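PDB 6WB4: acarbose Kinase Mak1 from Uncultured bacterium, which phosphorylates the antidiabetic drug acarbose, probably with ATP as phosphate donor, as a pfkB-family carbohydrate kinase linked to resistance to the drug in the human microbiome. Local coordinates for residues 66-71 and 76-81; 152-157 and 198-203; 209-214 and 237-242; 224-229 and 275-280. One frame throughout, in Å; residues are numbered along the deposited sequence.

Contact 1: residues 66-71 and 76-81; sequences GVALGV and RASAMA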
# COMPACT_ATOMS: atom_id res chain seq x y z
N GLY B 66 -1.15 -14.42 12.53
CA GLY B 66 0.06 -14.91 13.16
C GLY B 66 -0.17 -16.08 14.09
O GLY B 66 0.54 -17.08 14.02
N VAL B 67 -1.18 -15.96 14.95
CA VAL B 67 -1.52 -17.01 15.92
C VAL B 67 -1.93 -18.31 15.23
O VAL B 67 -1.44 -19.39 15.59
CB VAL B 67 -2.63 -16.56 16.87
CG1 VAL B 67 -3.05 -17.72 17.75
CG2 VAL B 67 -2.15 -15.38 17.71
N ALA B 68 -2.79 -18.21 14.22
CA ALA B 68 -3.23 -19.39 13.47
C ALA B 68 -2.04 -20.12 12.84
O ALA B 68 -1.99 -21.36 12.85
CB ALA B 68 -4.24 -19.00 12.40
N LEU B 69 -1.11 -19.35 12.29
CA LEU B 69 0.07 -19.90 11.63
C LEU B 69 1.01 -20.58 12.63
O LEU B 69 1.50 -21.68 12.37
CB LEU B 69 0.83 -18.79 10.90
CG LEU B 69 0.44 -18.39 9.48
CD1 LEU B 69 1.18 -17.11 9.11
CD2 LEU B 69 0.79 -19.51 8.48
N GLY B 70 1.24 -19.92 13.76
CA GLY B 70 2.07 -20.48 14.82
C GLY B 70 1.55 -21.82 15.31
O GLY B 70 2.32 -22.78 15.47
N VAL B 71 0.25 -21.89 15.55
CA VAL B 71 -0.40 -23.10 16.00
C VAL B 71 -0.29 -24.22 14.96
O VAL B 71 0.00 -25.38 15.29
CB VAL B 71 -1.89 -22.84 16.30
CG1 VAL B 71 -2.63 -24.15 16.50
CG2 VAL B 71 -2.02 -21.95 17.54
N ARG B 76 -0.53 -28.58 15.24
CA ARG B 76 -1.87 -28.56 15.80
C ARG B 76 -2.84 -27.97 14.79
O ARG B 76 -2.45 -27.22 13.90
CB ARG B 76 -1.92 -27.75 17.09
CG ARG B 76 -1.60 -28.53 18.35
CD ARG B 76 -0.12 -28.89 18.51
NE ARG B 76 0.10 -29.28 19.91
CZ ARG B 76 1.28 -29.56 20.46
NH1 ARG B 76 2.39 -29.48 19.74
NH2 ARG B 76 1.34 -29.90 21.74
N ALA B 77 -4.12 -28.32 14.91
CA ALA B 77 -5.12 -27.86 13.96
C ALA B 77 -5.69 -26.50 14.37
O ALA B 77 -6.43 -26.40 15.35
CB ALA B 77 -6.24 -28.90 13.85
N SER B 78 -5.34 -25.46 13.62
CA SER B 78 -5.91 -24.14 13.87
C SER B 78 -6.97 -23.84 12.82
O SER B 78 -7.04 -24.53 11.80
CB SER B 78 -4.83 -23.06 13.85
OG SER B 78 -4.23 -22.95 12.57
N ALA B 79 -7.79 -22.83 13.08
CA ALA B 79 -8.81 -22.39 12.13
C ALA B 79 -9.12 -20.92 12.33
O ALA B 79 -8.89 -20.38 13.41
CB ALA B 79 -10.07 -23.23 12.26
N MSE B 80 -9.66 -20.28 11.30
CA MSE B 80 -9.99 -18.85 11.37
C MSE B 80 -11.45 -18.59 11.01
O MSE B 80 -11.99 -19.17 10.07
CB MSE B 80 -9.06 -18.04 10.43
CG MSE B 80 -9.46 -16.57 10.25
SE MSE B 80 -9.01 -15.41 11.78
CE MSE B 80 -7.10 -15.79 11.84
N ALA B 81 -12.09 -17.73 11.79
CA ALA B 81 -13.42 -17.22 11.47
C ALA B 81 -13.35 -15.71 11.45
O ALA B 81 -12.89 -15.10 12.42
CB ALA B 81 -14.48 -17.71 12.49
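Ala68 and Val71 face Ser78 in an alpha-beta unit of the ribokinase-like fold, where the end of helix 65-73 turns back into strand 78-84. The short segments run nearly antiparallel, their axes 7.7 Å apart. The tight part is the buried middle. Val71 sets CG1 anti to its backbone N (chi1 169°), which drops that methyl between Ser78 CB at 3.6 Å and Arg76 CB at 3.7 Å. The methyl of Ala68 also points at the strand. A residue this small suits a helix lying so close, and the CA atoms of Ala68 and Ser78 come within 5.5 Å of each other. The reversal itself is closed by Arg76 N giving its proton to Val71 O over 3.2 Å.

Packing is looser at the Met80 end, where this selenomethionine brings only its methyl CE to Ala68 CB, at 4.3 Å. On the Arg76 side, only the part beyond CB turns to the partly exposed surface: the chain bends at chi2 and carries its guanidinium away to a salt bridge with Asp279 on helix 265-280. Serine suits the middle because it is small yet polar: its OG donates to Ala68 O over 2.8 Å, approaching at a tilt of 30° from the carbonyl plane.

Contact 2: residues 152-157 and 198-203; sequences SRHVHV and ADYVFV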
# COMPACT_ATOMS: atom_id res chain seq x y z
N SER B 152 -14.40 -26.64 17.83
CA SER B 152 -13.09 -26.23 18.33
C SER B 152 -12.91 -26.40 19.83
O SER B 152 -13.85 -26.22 20.62
CB SER B 152 -12.82 -24.78 17.96
OG SER B 152 -12.83 -24.61 16.56
N ARG B 153 -11.67 -26.69 20.21
CA ARG B 153 -11.35 -26.99 21.60
C ARG B 153 -11.02 -25.73 22.39
O ARG B 153 -11.43 -25.58 23.54
CB ARG B 153 -10.17 -27.96 21.67
CG ARG B 153 -9.81 -28.33 23.09
CD ARG B 153 -8.56 -29.18 23.19
NE ARG B 153 -8.00 -29.08 24.53
CZ ARG B 153 -6.78 -29.47 24.87
NH1 ARG B 153 -5.97 -30.01 23.96
NH2 ARG B 153 -6.37 -29.34 26.13
N HIS B 154 -10.30 -24.81 21.76
CA HIS B 154 -9.95 -23.55 22.38
C HIS B 154 -10.23 -22.41 21.39
O HIS B 154 -10.07 -22.58 20.18
CB HIS B 154 -8.49 -23.56 22.81
CG HIS B 154 -8.01 -22.25 23.35
ND1 HIS B 154 -8.03 -21.94 24.69
CD2 HIS B 154 -7.52 -21.15 22.72
CE1 HIS B 154 -7.55 -20.72 24.87
NE2 HIS B 154 -7.24 -20.22 23.69
N VAL B 155 -10.63 -21.26 21.90
CA VAL B 155 -11.00 -20.14 21.05
C VAL B 155 -10.19 -18.90 21.43
O VAL B 155 -10.32 -18.38 22.54
CB VAL B 155 -12.51 -19.86 21.16
CG1 VAL B 155 -12.90 -18.66 20.32
CG2 VAL B 155 -13.31 -21.09 20.73
N HIS B 156 -9.34 -18.44 20.51
CA HIS B 156 -8.54 -17.24 20.72
C HIS B 156 -9.20 -16.07 20.02
O HIS B 156 -9.52 -16.14 18.83
CB HIS B 156 -7.11 -17.43 20.23
CG HIS B 156 -6.25 -16.22 20.42
ND1 HIS B 156 -5.72 -15.87 21.65
CD2 HIS B 156 -5.82 -15.29 19.55
CE1 HIS B 156 -5.00 -14.78 21.52
NE2 HIS B 156 -5.04 -14.40 20.25
N VAL B 157 -9.43 -14.99 20.76
CA VAL B 157 -10.28 -13.93 20.25
C VAL B 157 -9.53 -12.62 20.08
O VAL B 157 -9.09 -12.00 21.05
CB VAL B 157 -11.49 -13.72 21.17
CG1 VAL B 157 -12.29 -12.53 20.73
CG2 VAL B 157 -12.36 -14.98 21.19
N ALA B 198 -11.79 -13.37 29.31
CA ALA B 198 -11.04 -14.52 28.80
C ALA B 198 -10.31 -15.26 29.91
O ALA B 198 -9.93 -14.68 30.92
CB ALA B 198 -10.06 -14.07 27.72
N ASP B 199 -10.09 -16.55 29.68
CA ASP B 199 -9.41 -17.40 30.65
C ASP B 199 -7.92 -17.10 30.67
O ASP B 199 -7.30 -17.04 31.74
CB ASP B 199 -9.67 -18.89 30.33
CG ASP B 199 -11.15 -19.25 30.38
OD1 ASP B 199 -11.80 -18.98 31.41
OD2 ASP B 199 -11.67 -19.79 29.38
N TYR B 200 -7.32 -16.94 29.50
CA TYR B 200 -5.90 -16.64 29.41
C TYR B 200 -5.72 -15.28 28.76
O TYR B 200 -6.03 -15.11 27.58
CB TYR B 200 -5.14 -17.72 28.63
CG TYR B 200 -5.67 -19.12 28.83
CD1 TYR B 200 -5.96 -19.61 30.10
CD2 TYR B 200 -5.88 -19.96 27.74
CE1 TYR B 200 -6.45 -20.89 30.28
CE2 TYR B 200 -6.37 -21.25 27.92
CZ TYR B 200 -6.66 -21.70 29.19
OH TYR B 200 -7.15 -22.98 29.37
N VAL B 201 -5.21 -14.31 29.52
CA VAL B 201 -5.08 -12.95 29.01
C VAL B 201 -3.63 -12.61 28.70
O VAL B 201 -2.74 -12.84 29.52
CB VAL B 201 -5.63 -11.92 30.03
CG1 VAL B 201 -5.42 -10.48 29.54
CG2 VAL B 201 -7.11 -12.21 30.34
N PHE B 202 -3.40 -12.09 27.50
CA PHE B 202 -2.08 -11.63 27.09
C PHE B 202 -2.14 -10.13 26.87
O PHE B 202 -3.11 -9.62 26.29
CB PHE B 202 -1.59 -12.35 25.82
CG PHE B 202 -1.48 -13.85 25.96
CD1 PHE B 202 -2.58 -14.66 25.76
CD2 PHE B 202 -0.27 -14.44 26.31
CE1 PHE B 202 -2.47 -16.04 25.89
CE2 PHE B 202 -0.16 -15.82 26.45
CZ PHE B 202 -1.26 -16.62 26.23
N VAL B 203 -1.12 -9.41 27.31
CA VAL B 203 -1.09 -7.97 27.11
C VAL B 203 0.34 -7.46 27.00
O VAL B 203 1.26 -8.02 27.60
CB VAL B 203 -1.83 -7.23 28.25
CG1 VAL B 203 -1.17 -7.52 29.59
CG2 VAL B 203 -1.90 -5.72 27.97
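The imidazole of His154, packed against Tyr200, is gripped at both nitrogens: ND1 is bonded to Ser176 OG and NE2 to Ser178 OG, a hydroxyl that His156 ND1 shares. These bonds should fix the rotation of the ring, and its CE1 corner is held against Tyr200. There CE1 meets CE2 of Tyr200 at 3.3 Å and CD2 of Tyr200 at 3.4 Å. The two rings are almost exactly parallel, with planes 1° apart, yet neither lies over the other: they meet rim to rim with centroids 5.4 Å apart. The closest touch is carbon on carbon, with ND1 also near CE2; none of it is a hydrogen bond. The CG of His154 stands anti to the backbone N (chi1 175°), which sends the ring out from its strand toward Tyr200. Asp199 CB covers part of one Tyr200 face, offset toward the rim. Histidine suits its place by offering two polar atoms to the serines and its CE1-H corner to the tyrosine. The pair spans strand 176-180, which lies between the two strands in the central sheet of the ribokinase-like alpha/beta fold, and helix 265-280 packs on this face, with Leu274 and Leu278 against His154 and Tyr277 edge-to-face with Tyr200.

Contact 3: residues 209-214 and 237-242; sequences RDESGV and RVWRRS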
# COMPACT_ATOMS: atom_id res chain seq x y z
N ARG B 209 0.49 1.58 32.27
CA ARG B 209 0.77 2.44 33.42
C ARG B 209 0.22 1.80 34.68
O ARG B 209 -0.99 1.72 34.87
CB ARG B 209 0.16 3.83 33.22
CG ARG B 209 0.59 4.82 34.28
CD ARG B 209 -0.61 5.34 35.06
NE ARG B 209 -0.25 6.43 35.96
CZ ARG B 209 -0.45 6.42 37.27
NH1 ARG B 209 -1.02 5.36 37.85
NH2 ARG B 209 -0.09 7.46 38.02
N ASP B 210 1.14 1.29 35.51
CA ASP B 210 0.84 0.50 36.71
C ASP B 210 0.38 -0.90 36.35
O ASP B 210 -0.81 -1.20 36.37
CB ASP B 210 -0.21 1.17 37.60
CG ASP B 210 -0.21 0.60 39.01
OD1 ASP B 210 0.73 -0.15 39.35
OD2 ASP B 210 -1.16 0.88 39.77
N GLU B 211 1.34 -1.75 36.01
CA GLU B 211 1.05 -3.13 35.63
C GLU B 211 0.34 -3.88 36.75
O GLU B 211 -0.75 -4.42 36.55
CB GLU B 211 2.33 -3.85 35.24
CG GLU B 211 2.12 -5.27 34.75
CD GLU B 211 3.40 -5.93 34.32
OE1 GLU B 211 4.20 -5.29 33.60
OE2 GLU B 211 3.63 -7.09 34.71
N SER B 212 0.96 -3.90 37.93
CA SER B 212 0.42 -4.64 39.06
C SER B 212 -0.99 -4.18 39.44
O SER B 212 -1.79 -4.96 39.97
CB SER B 212 1.36 -4.52 40.26
OG SER B 212 1.59 -3.17 40.60
N GLY B 213 -1.30 -2.92 39.15
CA GLY B 213 -2.63 -2.39 39.37
C GLY B 213 -3.61 -2.97 38.37
O GLY B 213 -4.68 -3.47 38.74
N VAL B 214 -3.25 -2.88 37.10
CA VAL B 214 -4.07 -3.42 36.02
C VAL B 214 -4.31 -4.92 36.19
O VAL B 214 -5.43 -5.39 36.01
CB VAL B 214 -3.44 -3.14 34.65
CG1 VAL B 214 -4.25 -3.80 33.56
CG2 VAL B 214 -3.35 -1.64 34.41
N ARG B 237 6.49 -11.49 31.83
CA ARG B 237 6.05 -11.63 33.21
C ARG B 237 4.67 -12.26 33.23
O ARG B 237 3.76 -11.82 32.52
CB ARG B 237 6.09 -10.28 33.93
CG ARG B 237 7.53 -9.79 34.16
CD ARG B 237 7.66 -8.45 34.89
NE ARG B 237 7.95 -7.31 34.01
CZ ARG B 237 7.07 -6.71 33.22
NH1 ARG B 237 5.82 -7.16 33.17
NH2 ARG B 237 7.44 -5.68 32.47
N VAL B 238 4.52 -13.30 34.05
CA VAL B 238 3.26 -14.02 34.17
C VAL B 238 2.68 -13.92 35.58
O VAL B 238 3.29 -14.34 36.56
CB VAL B 238 3.43 -15.51 33.82
CG1 VAL B 238 2.11 -16.24 33.99
CG2 VAL B 238 3.94 -15.68 32.40
N TRP B 239 1.49 -13.34 35.66
CA TRP B 239 0.80 -13.21 36.93
C TRP B 239 -0.28 -14.25 37.08
O TRP B 239 -1.11 -14.41 36.19
CB TRP B 239 0.16 -11.83 37.05
CG TRP B 239 1.10 -10.69 36.87
CD1 TRP B 239 1.57 -10.20 35.69
CD2 TRP B 239 1.65 -9.88 37.89
NE1 TRP B 239 2.40 -9.13 35.92
CE2 TRP B 239 2.47 -8.91 37.27
CE3 TRP B 239 1.55 -9.87 39.29
CZ2 TRP B 239 3.17 -7.95 37.99
CZ3 TRP B 239 2.25 -8.92 40.00
CH2 TRP B 239 3.05 -7.97 39.36
N ARG B 240 -0.30 -14.95 38.22
CA ARG B 240 -1.38 -15.87 38.57
C ARG B 240 -2.22 -15.29 39.71
O ARG B 240 -1.76 -14.38 40.40
CB ARG B 240 -0.84 -17.24 38.96
CG ARG B 240 0.09 -17.85 37.92
CD ARG B 240 0.73 -19.14 38.38
NE ARG B 240 1.72 -18.96 39.43
CZ ARG B 240 2.59 -19.90 39.79
NH1 ARG B 240 2.58 -21.07 39.18
NH2 ARG B 240 3.47 -19.66 40.75
N ARG B 241 -3.43 -15.81 39.90
CA ARG B 241 -4.29 -15.38 41.00
C ARG B 241 -3.63 -15.54 42.37
O ARG B 241 -3.45 -14.56 43.10
CB ARG B 241 -5.62 -16.14 40.99
CG ARG B 241 -6.70 -15.48 40.15
CD ARG B 241 -8.04 -16.20 40.28
NE ARG B 241 -8.98 -15.77 39.25
CZ ARG B 241 -9.70 -14.65 39.31
NH1 ARG B 241 -9.60 -13.84 40.36
NH2 ARG B 241 -10.52 -14.33 38.31
N SER B 242 -3.29 -16.78 42.72
CA SER B 242 -2.69 -17.07 44.02
C SER B 242 -1.42 -16.27 44.28
O SER B 242 -1.37 -15.45 45.19
CB SER B 242 -2.40 -18.56 44.15
OG SER B 242 -3.59 -19.32 44.06
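Glu211, in the first turn of helix 211-221, reaches across to Arg237 and Trp239 and holds both with its carboxylate. Its CG lies anti to the backbone N (chi1 -177°) and the chain stays extended beyond CG, so the carboxylate is carried the full length of the side chain to strand 236-240. OE1 carries the salt bridge to Arg237 NH1, whose exact length is doubtful at this resolution, and NH1 also lies near OE2. OE2 takes the indole proton of Trp239 NE1 over 2.7 Å, using its anti lone pair, the one turned away from OE1. Seen from the tryptophan, that oxygen sits at the ring edge, close to the indole plane, while the carboxylate plane stands 79° to the ring.

Arg237 bends at chi3, folding its guanidinium back toward Glu211; its other amino group, NH2, has a salt bridge with Glu234, so the arginine bridges two acids. Trp239 does double duty as well: beyond the NE1 bond, its benzo ring lets CH2 rest on Ser212 CB at 3.9 Å. Glutamate suits its place by reach, bringing a two-oxygen acceptor to both an arginine and an indole N-H. Just before it, Asp210 is the N-cap, its OD1 accepting weakly from Gly213 N at 3.4 Å and from Ser212 OG. Gly213, lacking a side chain, allows the capping carboxylate to lie close.

The helix is the connection of a beta-alpha-beta crossover between strands 200-204 and 226-230, here pinned to the antiparallel strand 236-240 that follows, within the alpha/beta core of this pfkB-family kinase.

Contact 4: residues 224-229 and 275-280; sequences AQFVVV and CHYLDH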
# COMPACT_ATOMS: atom_id res chain seq x y z
N ALA B 224 -10.07 -14.38 34.43
CA ALA B 224 -8.73 -14.82 34.03
C ALA B 224 -8.08 -15.70 35.08
O ALA B 224 -8.19 -15.42 36.27
CB ALA B 224 -7.85 -13.62 33.73
N GLN B 225 -7.43 -16.77 34.63
CA GLN B 225 -6.69 -17.65 35.52
C GLN B 225 -5.27 -17.12 35.71
O GLN B 225 -4.65 -17.34 36.75
CB GLN B 225 -6.64 -19.07 34.98
CG GLN B 225 -7.99 -19.75 34.87
CD GLN B 225 -7.91 -21.04 34.08
OE1 GLN B 225 -6.84 -21.62 33.92
NE2 GLN B 225 -9.05 -21.49 33.57
N PHE B 226 -4.77 -16.43 34.69
CA PHE B 226 -3.49 -15.76 34.80
C PHE B 226 -3.37 -14.63 33.78
O PHE B 226 -4.18 -14.53 32.85
CB PHE B 226 -2.33 -16.76 34.61
CG PHE B 226 -2.51 -17.68 33.44
CD1 PHE B 226 -2.09 -17.30 32.18
CD2 PHE B 226 -3.09 -18.93 33.60
CE1 PHE B 226 -2.25 -18.15 31.10
CE2 PHE B 226 -3.26 -19.77 32.52
CZ PHE B 226 -2.83 -19.38 31.27
N VAL B 227 -2.38 -13.76 33.95
CA VAL B 227 -2.17 -12.67 33.01
C VAL B 227 -0.72 -12.67 32.55
O VAL B 227 0.20 -12.60 33.37
CB VAL B 227 -2.51 -11.29 33.62
CG1 VAL B 227 -2.11 -10.18 32.67
CG2 VAL B 227 -3.99 -11.20 33.96
N VAL B 228 -0.51 -12.76 31.25
CA VAL B 228 0.83 -12.74 30.71
C VAL B 228 1.18 -11.38 30.14
O VAL B 228 0.58 -10.93 29.16
CB VAL B 228 1.02 -13.80 29.62
CG1 VAL B 228 2.45 -13.76 29.09
CG2 VAL B 228 0.67 -15.18 30.16
N VAL B 229 2.15 -10.72 30.76
CA VAL B 229 2.63 -9.44 30.28
C VAL B 229 3.91 -9.64 29.50
O VAL B 229 4.89 -10.15 30.02
CB VAL B 229 2.88 -8.44 31.42
CG1 VAL B 229 3.27 -7.09 30.86
CG2 VAL B 229 1.63 -8.32 32.29
N CYS B 275 -0.23 -23.89 22.60
CA CYS B 275 -0.02 -25.28 22.20
C CYS B 275 0.52 -26.11 23.36
O CYS B 275 0.04 -27.22 23.60
CB CYS B 275 0.92 -25.36 21.00
SG CYS B 275 0.07 -25.01 19.44
N HIS B 276 1.49 -25.56 24.08
CA HIS B 276 2.04 -26.26 25.23
C HIS B 276 1.01 -26.43 26.34
O HIS B 276 0.81 -27.53 26.85
CB HIS B 276 3.25 -25.51 25.78
CG HIS B 276 4.06 -26.31 26.75
ND1 HIS B 276 3.76 -26.37 28.10
CD2 HIS B 276 5.16 -27.09 26.58
CE1 HIS B 276 4.65 -27.14 28.71
NE2 HIS B 276 5.50 -27.59 27.81
N TYR B 277 0.35 -25.33 26.69
CA TYR B 277 -0.55 -25.31 27.84
C TYR B 277 -1.73 -26.25 27.64
O TYR B 277 -2.12 -26.96 28.55
CB TYR B 277 -1.05 -23.89 28.13
CG TYR B 277 -1.78 -23.78 29.45
CD1 TYR B 277 -1.07 -23.69 30.64
CD2 TYR B 277 -3.16 -23.76 29.50
CE1 TYR B 277 -1.73 -23.59 31.86
CE2 TYR B 277 -3.82 -23.65 30.72
CZ TYR B 277 -3.10 -23.57 31.90
OH TYR B 277 -3.76 -23.47 33.11
N LEU B 278 -2.29 -26.24 26.44
CA LEU B 278 -3.40 -27.13 26.09
C LEU B 278 -3.01 -28.61 26.17
O LEU B 278 -3.88 -29.47 26.33
CB LEU B 278 -3.92 -26.81 24.68
CG LEU B 278 -4.74 -25.54 24.47
CD1 LEU B 278 -4.77 -25.17 22.99
CD2 LEU B 278 -6.16 -25.72 25.00
N ASP B 279 -1.73 -28.90 26.05
CA ASP B 279 -1.25 -30.28 26.15
C ASP B 279 -0.91 -30.67 27.58
O ASP B 279 -1.40 -31.68 28.07
CB ASP B 279 -0.04 -30.51 25.24
CG ASP B 279 -0.41 -31.20 23.94
OD1 ASP B 279 -1.54 -30.99 23.46
OD2 ASP B 279 0.43 -31.97 23.42
N HIS B 280 -0.07 -29.88 28.23
CA HIS B 280 0.46 -30.23 29.54
C HIS B 280 -0.30 -29.61 30.70
O HIS B 280 -0.48 -30.24 31.73
CB HIS B 280 1.94 -29.84 29.63
CG HIS B 280 2.81 -30.54 28.64
ND1 HIS B 280 2.82 -30.23 27.30
CD2 HIS B 280 3.72 -31.54 28.80
CE1 HIS B 280 3.69 -31.00 26.67
NE2 HIS B 280 4.25 -31.80 27.56
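Phe226 turns its edge toward one face of Tyr277 in an edge-to-face pair, with ring centroids 5.4 Å apart and planes at 66°. Over the tyrosine ring stands Phe226 CZ, 4.2 Å above the plane and offset toward the rim. In the other direction, the phenolic OH of Tyr277 lies at the edge of the phenylalanine, near its plane and 3.8 Å from CE2. The nearest carbon pair is Phe226 CE2 with Tyr277 CZ at 3.9 Å.

Phe226 holds its CG between the backbone N and the carbonyl carbon (chi1 46°), directing the ring from strand 226-230 to helix 265-280, which packs on one face of the central sheet of the ribokinase-like fold. Tyr277 sets CG anti to its backbone N and meets the strand with the outer part of its ring. Beside them, exposed Gln225 brings OE1 to 3.7 Å from Tyr277 OH, too far to count as a bond. Tyr200 extends the cluster, its ring nearly parallel to that of Phe226, while Ile283 and Ala286 of helix 283-298 border it.

Phenylalanine suits the buried end and tyrosine the partly exposed one, where its hydroxyl can stay near the surface. The union rests on dispersion and on the weak attraction of ring C-H groups for a pi face, with no hydrogen bond between the two segments.

All four contacts reach the large central sheet of the pfkB-type core. Along the chain, contact 1 comes first and contact 2 second, whereas contacts 3 and 4 interleave, 209-214 preceding 224-229 and 237-242 preceding 275-280. Contacts 2 and 4 are closest, with centres about 9 Å apart, and neighbouring strands 200-204 and 226-230 join them. Contact 3 continues outward on strand 236-240, bonded to 226-230, and its centre is about 15 Å from that of contact 4. Contact 1 lies across the chain's centre from contact 3, their centres about 27 Å apart. Helix 265-280 touches contacts 1, 2 and 4, so one helix packs against side chains from several strands on one face of the sheet.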